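Local coordinates for cell division control protein 45 cdc45 putative (Entamoeba histolytica, PDB 6CC2) that probably serves eukaryotic DNA replication as the Cdc45 component of the replicative helicase, possibly regulated by a conformational switch, at residues S438-A451 / L470-V483. Sequence-based numbering, arbitrary orientation.
Sequences SIRFKTPYKALQLA and LAVLDAEKKTFVIV
A beta hairpin covered on one face by two consecutive helices forms this contact, with V472, V481, V483 and L470 directed at helix 444-451 and the turn before it. The helix runs at 50° to strand 479-483, their axes 8.7 Å apart at closest approach. No direct hydrogen bond joins 438-451 to 470-483, so the contact rests mainly on packing. A447 CB meets V483 CG2 at 3.8 Å, while CG1 of the same valine, anti to its backbone N (chi1 170°), reaches A451 CB on the next helical turn. The side chain of L448 crosses V483 at about a right angle, and its CD2 lies only 3.3 Å from V483 CG1, tighter than usual carbon contact. L470 sends CD2 to 3.6 Å from A447 O, and the same methyl also touches L450. Where the two helices meet, V472 CG1 lies 3.7 Å from F441 O, and V481 CG2 packs 3.1 Å from K442 O. A water donates to K442 O at 2.7 Å and to D474 OD2. Extended beyond CG, K442 lays its CD against the D474 carboxylate; NZ to OD1 is a long salt bridge of 3.8 Å. D474 OD1 also accepts from K477 N, an Asx motif at the hairpin turn, where K478 and T479 facing D474 make a G1 bulge. Within the mixed sheet, strand 468-474 lies between 427-432 and 479-485, the latter flanked by 519-525; F441 and L450 turn to helix 393-417, and P444 touches V521.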
loop_
_atom_site.group_PDB
_atom_site.type_symbol
_atom_site.label_atom_id
_atom_site.label_comp_id
_atom_site.label_asym_id
_atom_site.label_seq_id
_atom_site.Cartn_x
_atom_site.Cartn_y
_atom_site.Cartn_z
ATOM N N SER A 438 -2.050 19.571 17.275
ATOM C CA SER A 438 -3.381 19.652 16.681
ATOM C C SER A 438 -3.350 20.469 15.400
ATOM O O SER A 438 -3.929 20.072 14.384
ATOM C CB SER A 438 -4.359 20.285 17.687
ATOM O OG SER A 438 -4.581 19.418 18.781
ATOM N N ILE A 439 -2.682 21.620 15.435
ATOM C CA ILE A 439 -2.660 22.492 14.265
ATOM C C ILE A 439 -1.976 21.783 13.106
ATOM O O ILE A 439 -2.331 22.000 11.947
ATOM C CB ILE A 439 -1.978 23.832 14.618
ATOM C CG1 ILE A 439 -2.591 24.974 13.812
ATOM C CG2 ILE A 439 -0.487 23.761 14.364
ATOM C CD1 ILE A 439 -3.952 25.417 14.332
ATOM N N ARG A 440 -1.025 20.890 13.398
ATOM C CA ARG A 440 -0.284 20.197 12.348
ATOM C C ARG A 440 -1.038 19.026 11.726
ATOM O O ARG A 440 -0.740 18.648 10.586
ATOM C CB ARG A 440 1.040 19.681 12.906
ATOM C CG ARG A 440 2.021 20.788 13.295
ATOM C CD ARG A 440 3.187 20.215 14.088
ATOM N NE ARG A 440 3.721 19.014 13.457
ATOM C CZ ARG A 440 4.556 18.164 14.043
ATOM N NH1 ARG A 440 4.964 18.380 15.287
ATOM N NH2 ARG A 440 4.983 17.094 13.382
ATOM N N PHE A 441 -2.001 18.445 12.432
ATOM C CA PHE A 441 -2.679 17.250 11.945
ATOM C C PHE A 441 -4.196 17.390 11.887
ATOM O O PHE A 441 -4.891 16.386 11.730
ATOM C CB PHE A 441 -2.295 16.042 12.807
ATOM C CG PHE A 441 -0.913 15.557 12.553
ATOM C CD1 PHE A 441 -0.661 14.647 11.528
ATOM C CD2 PHE A 441 0.161 16.035 13.308
ATOM C CE1 PHE A 441 0.630 14.217 11.264
ATOM C CE2 PHE A 441 1.448 15.593 13.049
ATOM C CZ PHE A 441 1.679 14.690 12.029
ATOM N N LYS A 442 -4.719 18.617 11.954
ATOM C CA LYS A 442 -6.166 18.798 11.937
ATOM C C LYS A 442 -6.783 18.630 10.554
ATOM O O LYS A 442 -8.006 18.496 10.455
ATOM C CB LYS A 442 -6.526 20.200 12.451
ATOM C CG LYS A 442 -5.901 21.352 11.664
ATOM C CD LYS A 442 -6.535 22.679 12.049
ATOM C CE LYS A 442 -5.928 23.842 11.280
ATOM N NZ LYS A 442 -6.679 25.112 11.532
ATOM N N THR A 443 -5.992 18.660 9.496
ATOM C CA THR A 443 -6.579 18.447 8.170
ATOM C C THR A 443 -6.782 16.958 7.927
ATOM O O THR A 443 -5.960 16.142 8.349
ATOM C CB THR A 443 -5.687 19.022 7.072
ATOM O OG1 THR A 443 -4.462 18.279 7.024
ATOM C CG2 THR A 443 -5.401 20.495 7.312
ATOM N N PRO A 444 -7.855 16.565 7.235
ATOM C CA PRO A 444 -8.101 15.129 7.065
ATOM C C PRO A 444 -6.941 14.373 6.417
ATOM O O PRO A 444 -6.623 13.275 6.875
ATOM C CB PRO A 444 -9.361 15.094 6.183
ATOM C CG PRO A 444 -10.091 16.368 6.564
ATOM C CD PRO A 444 -8.989 17.392 6.758
ATOM N N TYR A 445 -6.320 14.914 5.373
ATOM C CA TYR A 445 -5.273 14.138 4.704
ATOM C C TYR A 445 -4.067 13.907 5.614
ATOM O O TYR A 445 -3.438 12.850 5.532
ATOM C CB TYR A 445 -4.860 14.803 3.402
ATOM C CG TYR A 445 -4.286 16.195 3.518
ATOM C CD1 TYR A 445 -5.108 17.315 3.555
ATOM C CD2 TYR A 445 -2.918 16.388 3.582
ATOM C CE1 TYR A 445 -4.573 18.567 3.663
ATOM C CE2 TYR A 445 -2.390 17.643 3.680
ATOM C CZ TYR A 445 -3.215 18.721 3.730
ATOM O OH TYR A 445 -2.661 19.990 3.842
ATOM N N LYS A 446 -3.755 14.847 6.510
ATOM C CA LYS A 446 -2.695 14.616 7.489
ATOM C C LYS A 446 -3.149 13.697 8.620
ATOM O O LYS A 446 -2.404 12.807 9.046
ATOM C CB LYS A 446 -2.213 15.954 8.066
ATOM C CG LYS A 446 -1.589 16.902 7.075
ATOM C CD LYS A 446 -0.268 16.387 6.569
ATOM C CE LYS A 446 0.517 17.489 5.872
ATOM N NZ LYS A 446 1.826 16.990 5.354
ATOM N N ALA A 447 -4.339 13.938 9.168
ATOM C CA ALA A 447 -4.861 13.080 10.223
ATOM C C ALA A 447 -4.926 11.629 9.772
ATOM O O ALA A 447 -4.628 10.733 10.553
ATOM C CB ALA A 447 -6.238 13.573 10.673
ATOM N N LEU A 448 -5.321 11.390 8.506
ATOM C CA LEU A 448 -5.405 10.020 7.998
ATOM C C LEU A 448 -4.035 9.351 8.038
ATOM O O LEU A 448 -3.914 8.179 8.411
ATOM C CB LEU A 448 -5.948 10.019 6.580
ATOM C CG LEU A 448 -7.461 10.164 6.403
ATOM C CD1 LEU A 448 -7.812 10.673 5.006
ATOM C CD2 LEU A 448 -8.132 8.825 6.682
ATOM N N GLN A 449 -2.986 10.097 7.678
ATOM C CA GLN A 449 -1.649 9.510 7.708
ATOM C C GLN A 449 -1.226 9.184 9.123
ATOM O O GLN A 449 -0.592 8.154 9.372
ATOM C CB GLN A 449 -0.643 10.467 7.056
ATOM C CG GLN A 449 -0.878 10.669 5.584
ATOM C CD GLN A 449 0.143 11.584 4.999
ATOM O OE1 GLN A 449 1.323 11.244 4.907
ATOM N NE2 GLN A 449 -0.292 12.761 4.611
ATOM N N LEU A 450 -1.553 10.071 10.070
ATOM C CA LEU A 450 -1.195 9.816 11.461
ATOM C C LEU A 450 -1.976 8.644 12.021
ATOM O O LEU A 450 -1.420 7.804 12.735
ATOM C CB LEU A 450 -1.420 11.092 12.283
ATOM C CG LEU A 450 -1.053 10.983 13.764
ATOM C CD1 LEU A 450 0.420 10.590 13.910
ATOM C CD2 LEU A 450 -1.301 12.303 14.476
ATOM N N ALA A 451 -3.271 8.548 11.690
ATOM C CA ALA A 451 -4.065 7.418 12.167
ATOM C C ALA A 451 -3.490 6.094 11.669
ATOM O O ALA A 451 -3.447 5.113 12.420
ATOM C CB ALA A 451 -5.513 7.554 11.715
ATOM N N LEU A 470 -8.917 8.214 15.550
ATOM C CA LEU A 470 -8.105 9.345 15.970
ATOM C C LEU A 470 -8.949 10.604 15.890
ATOM O O LEU A 470 -9.578 10.858 14.859
ATOM C CB LEU A 470 -6.879 9.479 15.053
ATOM C CG LEU A 470 -6.034 10.736 15.281
ATOM C CD1 LEU A 470 -5.331 10.697 16.574
ATOM C CD2 LEU A 470 -5.037 10.867 14.111
ATOM N N ALA A 471 -8.984 11.355 16.984
ATOM C CA ALA A 471 -9.662 12.653 17.045
ATOM C C ALA A 471 -8.635 13.758 17.232
ATOM O O ALA A 471 -7.867 13.732 18.203
ATOM C CB ALA A 471 -10.661 12.680 18.196
ATOM N N VAL A 472 -8.636 14.738 16.329
ATOM C CA VAL A 472 -7.690 15.844 16.377
ATOM C C VAL A 472 -8.445 17.151 16.478
ATOM O O VAL A 472 -9.338 17.420 15.660
ATOM C CB VAL A 472 -6.756 15.856 15.147
ATOM C CG1 VAL A 472 -5.670 16.953 15.320
ATOM C CG2 VAL A 472 -6.129 14.475 14.926
ATOM N N LEU A 473 -8.062 17.972 17.460
ATOM C CA LEU A 473 -8.713 19.253 17.663
ATOM C C LEU A 473 -8.456 20.178 16.486
ATOM O O LEU A 473 -7.317 20.372 16.073
ATOM C CB LEU A 473 -8.202 19.891 18.959
ATOM C CG LEU A 473 -8.735 21.290 19.251
ATOM C CD1 LEU A 473 -10.226 21.278 19.527
ATOM C CD2 LEU A 473 -7.975 21.914 20.415
ATOM N N ASP A 474 -9.529 20.752 15.945
ATOM C CA ASP A 474 -9.474 21.875 15.019
ATOM C C ASP A 474 -9.989 23.062 15.821
ATOM O O ASP A 474 -11.198 23.308 15.891
ATOM C CB ASP A 474 -10.309 21.616 13.769
ATOM C CG ASP A 474 -10.178 22.722 12.747
ATOM O OD1 ASP A 474 -9.899 23.883 13.131
ATOM O OD2 ASP A 474 -10.365 22.428 11.549
ATOM N N ALA A 475 -9.059 23.790 16.449
ATOM C CA ALA A 475 -9.442 24.796 17.429
ATOM C C ALA A 475 -10.160 25.970 16.782
ATOM O O ALA A 475 -11.045 26.568 17.404
ATOM C CB ALA A 475 -8.206 25.294 18.175
ATOM N N GLU A 476 -9.797 26.312 15.543
ATOM C CA GLU A 476 -10.465 27.404 14.843
ATOM C C GLU A 476 -11.919 27.059 14.545
ATOM O O GLU A 476 -12.812 27.897 14.732
ATOM C CB GLU A 476 -9.719 27.727 13.550
ATOM C CG GLU A 476 -10.377 28.806 12.696
ATOM C CD GLU A 476 -10.429 30.163 13.383
ATOM O OE1 GLU A 476 -9.895 30.292 14.507
ATOM O OE2 GLU A 476 -11.008 31.104 12.796
ATOM N N LYS A 477 -12.182 25.841 14.092
ATOM C CA LYS A 477 -13.543 25.423 13.785
ATOM C C LYS A 477 -14.322 24.989 15.020
ATOM O O LYS A 477 -15.542 24.831 14.938
ATOM C CB LYS A 477 -13.505 24.285 12.762
ATOM C CG LYS A 477 -14.765 24.130 11.933
ATOM C CD LYS A 477 -14.509 23.228 10.727
ATOM C CE LYS A 477 -15.803 22.808 10.048
ATOM N NZ LYS A 477 -15.553 21.877 8.912
ATOM N N LYS A 478 -13.655 24.809 16.164
ATOM C CA LYS A 478 -14.305 24.349 17.387
ATOM C C LYS A 478 -14.827 22.920 17.227
ATOM O O LYS A 478 -15.930 22.594 17.672
ATOM C CB LYS A 478 -15.433 25.304 17.798
ATOM C CG LYS A 478 -15.039 26.776 17.803
ATOM C CD LYS A 478 -13.928 27.053 18.799
ATOM C CE LYS A 478 -13.605 28.543 18.896
ATOM N NZ LYS A 478 -12.823 29.038 17.726
ATOM N N THR A 479 -14.027 22.061 16.595
ATOM C CA THR A 479 -14.425 20.705 16.286
ATOM C C THR A 479 -13.266 19.759 16.565
ATOM O O THR A 479 -12.116 20.179 16.744
ATOM C CB THR A 479 -14.818 20.548 14.812
ATOM O OG1 THR A 479 -13.679 20.858 13.989
ATOM C CG2 THR A 479 -15.993 21.463 14.448
ATOM N N PHE A 480 -13.582 18.477 16.592
ATOM C CA PHE A 480 -12.595 17.416 16.397
ATOM C C PHE A 480 -12.811 16.813 15.019
ATOM O O PHE A 480 -13.944 16.460 14.660
ATOM C CB PHE A 480 -12.707 16.308 17.443
ATOM C CG PHE A 480 -12.145 16.687 18.801
ATOM C CD1 PHE A 480 -10.801 16.530 19.060
ATOM C CD2 PHE A 480 -12.966 17.208 19.794
ATOM C CE1 PHE A 480 -10.281 16.884 20.277
ATOM C CE2 PHE A 480 -12.445 17.565 21.022
ATOM C CZ PHE A 480 -11.109 17.400 21.267
ATOM N N VAL A 481 -11.725 16.701 14.249
ATOM C CA VAL A 481 -11.719 15.845 13.080
ATOM C C VAL A 481 -11.564 14.417 13.572
ATOM O O VAL A 481 -10.699 14.147 14.401
ATOM C CB VAL A 481 -10.585 16.236 12.122
ATOM C CG1 VAL A 481 -10.605 15.363 10.888
ATOM C CG2 VAL A 481 -10.743 17.690 11.725
ATOM N N ILE A 482 -12.433 13.517 13.107
ATOM C CA ILE A 482 -12.424 12.123 13.529
ATOM C C ILE A 482 -12.064 11.260 12.324
ATOM O O ILE A 482 -12.764 11.292 11.297
ATOM C CB ILE A 482 -13.789 11.672 14.087
ATOM C CG1 ILE A 482 -14.347 12.672 15.080
ATOM C CG2 ILE A 482 -13.645 10.268 14.708
ATOM C CD1 ILE A 482 -13.558 12.790 16.312
ATOM N N VAL A 483 -10.993 10.488 12.438
ATOM C CA VAL A 483 -10.589 9.563 11.391
ATOM C C VAL A 483 -10.656 8.149 11.950
ATOM O O VAL A 483 -10.170 7.887 13.060
ATOM C CB VAL A 483 -9.170 9.880 10.885
ATOM C CG1 VAL A 483 -8.686 8.751 9.967
ATOM C CG2 VAL A 483 -9.158 11.213 10.167
HETATM O O HOH W 1 -9.489 20.730 9.958
#